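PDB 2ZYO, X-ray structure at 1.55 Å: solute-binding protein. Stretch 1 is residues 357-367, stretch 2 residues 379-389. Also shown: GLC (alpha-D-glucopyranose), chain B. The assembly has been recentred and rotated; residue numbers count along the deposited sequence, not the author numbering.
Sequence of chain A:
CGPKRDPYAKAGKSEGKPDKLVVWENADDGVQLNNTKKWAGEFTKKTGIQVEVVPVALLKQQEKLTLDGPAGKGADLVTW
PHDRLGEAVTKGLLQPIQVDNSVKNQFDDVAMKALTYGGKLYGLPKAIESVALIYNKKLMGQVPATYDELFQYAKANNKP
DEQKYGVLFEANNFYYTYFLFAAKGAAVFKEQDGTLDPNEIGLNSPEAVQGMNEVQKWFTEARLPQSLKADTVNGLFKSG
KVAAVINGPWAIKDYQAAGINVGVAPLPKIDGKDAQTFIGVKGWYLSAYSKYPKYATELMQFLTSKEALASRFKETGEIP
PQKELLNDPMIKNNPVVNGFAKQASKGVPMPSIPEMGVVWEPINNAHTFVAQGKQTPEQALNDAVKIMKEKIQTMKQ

Stretch 1 357-367: GVVWEPINNAH
Stretch 2 (379-389) QALNDAVKIMK

Residues 379-389 form continuous helix and pack nearly antiparallel (166°) against the helix of stretch 1, which runs through His-367; the axes approach to 8.5 Å, and no hydrogen bond crosses the interface. Register is set by three pairs: Ala-366 CA lies 4.9 Å from Ala-380 CA, Pro-362 CA lies 4.9 Å from Ala-384 CA, and Val-359 CA lies 5.8 Å from Met-388 CA.

Ala-380 points toward stretch 1, its CB 4.0 Å from CB of Ala-366, while its O lies 3.6 Å from that same methyl. Leu-381 (chi1 m, chi2 t) leaves sideways, but its CD2 reaches CD1 of Ile-363 (chi1 t, chi2 p) at 3.7 Å. One turn on, Ala-384 CB sits 3.5 Å from Pro-362 O and 3.9 Å from Ala-366 CB; these small side chains accompany the close backbone approach. That carbonyl also accepts the helical bond from Ala-366 N (3.0 Å to Pro-362 O). Ile-387 (m, t) places CG2 3.6 Å from CG of Pro-362, whose ring is C-gamma exo.

Met-388 (m, t, t; chi3 -159°) buries the most area. Its CG lies 4.0 Å from Pro-362 CG, and its CE is 3.8 Å from both Val-359 CG1 (chi1 t) and Ile-363 CB.

Facing away from stretch 2, Trp-360 (chi1 m, chi2 109°) offers a ring face to glucose.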

# COMPACT_ATOMS: atom_id res chain seq x y z
N GLY A 357 -4.71 -12.89 -2.68
CA GLY A 357 -5.79 -12.44 -3.56
C GLY A 357 -7.18 -12.91 -3.17
O GLY A 357 -8.16 -12.18 -3.35
N VAL A 358 -7.26 -14.12 -2.62
CA VAL A 358 -8.55 -14.70 -2.24
C VAL A 358 -8.86 -14.54 -0.74
O VAL A 358 -9.87 -15.06 -0.26
CB VAL A 358 -8.67 -16.18 -2.67
CG1 VAL A 358 -8.60 -16.31 -4.19
CG2 VAL A 358 -7.61 -17.04 -2.00
N VAL A 359 -8.00 -13.83 -0.03
CA VAL A 359 -8.20 -13.57 1.40
C VAL A 359 -9.18 -12.42 1.63
O VAL A 359 -10.03 -12.49 2.51
CB VAL A 359 -6.86 -13.32 2.15
CG1 VAL A 359 -7.09 -12.74 3.55
CG2 VAL A 359 -6.05 -14.60 2.24
N TRP A 360 -9.05 -11.37 0.81
CA TRP A 360 -9.81 -10.12 1.00
C TRP A 360 -11.32 -10.31 1.10
O TRP A 360 -11.94 -9.83 2.05
CB TRP A 360 -9.48 -9.11 -0.10
CG TRP A 360 -8.04 -8.73 -0.19
CD1 TRP A 360 -7.16 -9.08 -1.17
CD2 TRP A 360 -7.30 -7.92 0.74
NE1 TRP A 360 -5.92 -8.54 -0.91
CE2 TRP A 360 -5.97 -7.83 0.26
CE3 TRP A 360 -7.63 -7.27 1.94
CZ2 TRP A 360 -4.98 -7.11 0.93
CZ3 TRP A 360 -6.63 -6.55 2.61
CH2 TRP A 360 -5.32 -6.48 2.10
N GLU A 361 -11.91 -11.02 0.13
CA GLU A 361 -13.37 -11.20 0.09
C GLU A 361 -13.93 -11.86 1.37
O GLU A 361 -14.80 -11.26 2.02
CB GLU A 361 -13.79 -11.95 -1.18
CG GLU A 361 -15.31 -12.08 -1.38
CD GLU A 361 -15.68 -13.01 -2.52
OE1 GLU A 361 -14.95 -13.05 -3.54
OE2 GLU A 361 -16.71 -13.71 -2.41
N PRO A 362 -13.45 -13.07 1.73
CA PRO A 362 -13.92 -13.74 2.95
C PRO A 362 -13.67 -12.96 4.24
O PRO A 362 -14.54 -12.92 5.11
CB PRO A 362 -13.13 -15.05 2.96
CG PRO A 362 -12.67 -15.25 1.58
CD PRO A 362 -12.47 -13.89 1.00
N ILE A 363 -12.50 -12.34 4.38
CA ILE A 363 -12.19 -11.60 5.61
C ILE A 363 -13.05 -10.33 5.75
O ILE A 363 -13.47 -10.00 6.86
CB ILE A 363 -10.66 -11.31 5.80
CG1 ILE A 363 -10.37 -10.87 7.24
CG2 ILE A 363 -10.14 -10.29 4.80
CD1 ILE A 363 -10.61 -11.94 8.29
N ASN A 364 -13.30 -9.65 4.63
CA ASN A 364 -14.16 -8.47 4.64
C ASN A 364 -15.61 -8.83 4.91
O ASN A 364 -16.31 -8.11 5.63
CB ASN A 364 -14.01 -7.67 3.35
CG ASN A 364 -12.65 -7.01 3.22
OD1 ASN A 364 -11.95 -6.80 4.21
ND2 ASN A 364 -12.26 -6.69 1.99
N ASN A 365 -16.06 -9.94 4.34
CA ASN A 365 -17.39 -10.47 4.63
C ASN A 365 -17.54 -10.79 6.11
O ASN A 365 -18.57 -10.49 6.72
CB ASN A 365 -17.69 -11.71 3.78
CG ASN A 365 -17.94 -11.38 2.32
OD1 ASN A 365 -18.00 -10.21 1.93
ND2 ASN A 365 -18.09 -12.42 1.50
N ALA A 366 -16.50 -11.37 6.69
CA ALA A 366 -16.46 -11.65 8.13
C ALA A 366 -16.61 -10.37 8.96
O ALA A 366 -17.31 -10.37 9.97
CB ALA A 366 -15.17 -12.37 8.50
N HIS A 367 -15.97 -9.29 8.51
CA HIS A 367 -16.15 -7.97 9.12
C HIS A 367 -17.61 -7.52 9.07
O HIS A 367 -18.15 -7.04 10.06
CB HIS A 367 -15.27 -6.92 8.44
CG HIS A 367 -13.85 -6.92 8.92
ND1 HIS A 367 -12.96 -7.94 8.63
CD2 HIS A 367 -13.15 -6.01 9.64
CE1 HIS A 367 -11.79 -7.67 9.16
NE2 HIS A 367 -11.87 -6.50 9.78
N GLN A 379 -17.06 -17.13 15.21
CA GLN A 379 -17.84 -17.80 14.16
C GLN A 379 -17.52 -17.24 12.77
O GLN A 379 -17.32 -18.00 11.82
CB GLN A 379 -19.35 -17.67 14.43
CG GLN A 379 -19.87 -18.47 15.62
CD GLN A 379 -21.27 -18.04 16.05
OE1 GLN A 379 -21.69 -16.90 15.83
NE2 GLN A 379 -21.99 -18.97 16.68
N ALA A 380 -17.46 -15.91 12.66
CA ALA A 380 -17.19 -15.25 11.39
C ALA A 380 -15.79 -15.55 10.88
O ALA A 380 -15.60 -15.79 9.68
CB ALA A 380 -17.40 -13.75 11.52
N LEU A 381 -14.81 -15.55 11.78
CA LEU A 381 -13.42 -15.83 11.40
C LEU A 381 -13.22 -17.28 11.01
O LEU A 381 -12.51 -17.57 10.04
CB LEU A 381 -12.45 -15.43 12.52
CG LEU A 381 -12.27 -13.94 12.81
CD1 LEU A 381 -11.39 -13.75 14.03
CD2 LEU A 381 -11.71 -13.18 11.61
N ASN A 382 -13.83 -18.20 11.76
CA ASN A 382 -13.78 -19.62 11.43
C ASN A 382 -14.34 -19.90 10.05
O ASN A 382 -13.74 -20.64 9.27
CB ASN A 382 -14.52 -20.45 12.49
CG ASN A 382 -13.69 -20.69 13.74
OD1 ASN A 382 -12.48 -20.47 13.75
ND2 ASN A 382 -14.34 -21.15 14.80
N ASP A 383 -15.49 -19.29 9.74
CA ASP A 383 -16.12 -19.41 8.43
C ASP A 383 -15.26 -18.81 7.32
O ASP A 383 -15.12 -19.40 6.25
CB ASP A 383 -17.50 -18.74 8.43
CG ASP A 383 -18.54 -19.53 9.20
OD1 ASP A 383 -18.23 -20.65 9.68
OD2 ASP A 383 -19.67 -19.03 9.33
N ALA A 384 -14.68 -17.64 7.59
CA ALA A 384 -13.85 -16.94 6.61
C ALA A 384 -12.61 -17.73 6.23
O ALA A 384 -12.27 -17.84 5.05
CB ALA A 384 -13.47 -15.55 7.11
N VAL A 385 -11.94 -18.30 7.24
CA VAL A 385 -10.72 -19.08 7.01
C VAL A 385 -11.03 -20.36 6.23
O VAL A 385 -10.29 -20.72 5.31
CB VAL A 385 -9.96 -19.37 8.34
CG1 VAL A 385 -8.86 -20.40 8.14
CG2 VAL A 385 -9.37 -18.08 8.89
N LYS A 386 -12.13 -21.02 6.57
CA LYS A 386 -12.60 -22.19 5.81
C LYS A 386 -12.78 -21.86 4.33
O LYS A 386 -12.35 -22.62 3.46
CB LYS A 386 -13.91 -22.73 6.41
CG LYS A 386 -14.45 -24.01 5.76
CD LYS A 386 -13.49 -25.18 5.91
CE LYS A 386 -14.02 -26.44 5.22
NZ LYS A 386 -14.18 -26.27 3.74
N ILE A 387 -13.41 -20.71 4.05
CA ILE A 387 -13.62 -20.24 2.69
C ILE A 387 -12.31 -19.96 1.96
O ILE A 387 -12.14 -20.36 0.80
CB ILE A 387 -14.55 -18.99 2.67
CG1 ILE A 387 -15.99 -19.40 3.01
CG2 ILE A 387 -14.50 -18.30 1.31
CD1 ILE A 387 -16.90 -18.25 3.38
N MET A 388 -11.37 -19.30 2.64
CA MET A 388 -10.04 -19.02 2.09
C MET A 388 -9.33 -20.28 1.64
O MET A 388 -8.82 -20.35 0.52
CB MET A 388 -9.17 -18.33 3.13
CG MET A 388 -9.53 -16.91 3.42
SD MET A 388 -8.59 -16.35 4.84
CE MET A 388 -9.62 -14.96 5.34
N LYS A 389 -9.29 -21.26 2.53
CA LYS A 389 -8.52 -22.49 2.31
C LYS A 389 -9.06 -23.32 1.15
O LYS A 389 -8.30 -24.01 0.47
CB LYS A 389 -8.46 -23.31 3.60
CG LYS A 389 -7.73 -22.59 4.74
CD LYS A 389 -7.75 -23.38 6.04
CE LYS A 389 -6.63 -24.41 6.09
NZ LYS A 389 -5.28 -23.78 6.03
C1 GLC B . -6.62 -3.29 -0.57
C2 GLC B . -6.08 -4.29 -1.60
C3 GLC B . -7.23 -4.87 -2.42
C4 GLC B . -8.28 -5.48 -1.49
C5 GLC B . -8.74 -4.45 -0.45
C6 GLC B . -9.68 -5.03 0.58
O2 GLC B . -5.16 -3.64 -2.46
O3 GLC B . -6.74 -5.85 -3.31
O4 GLC B . -9.40 -5.92 -2.25
O5 GLC B . -7.60 -3.91 0.26
O6 GLC B . -10.92 -4.34 0.60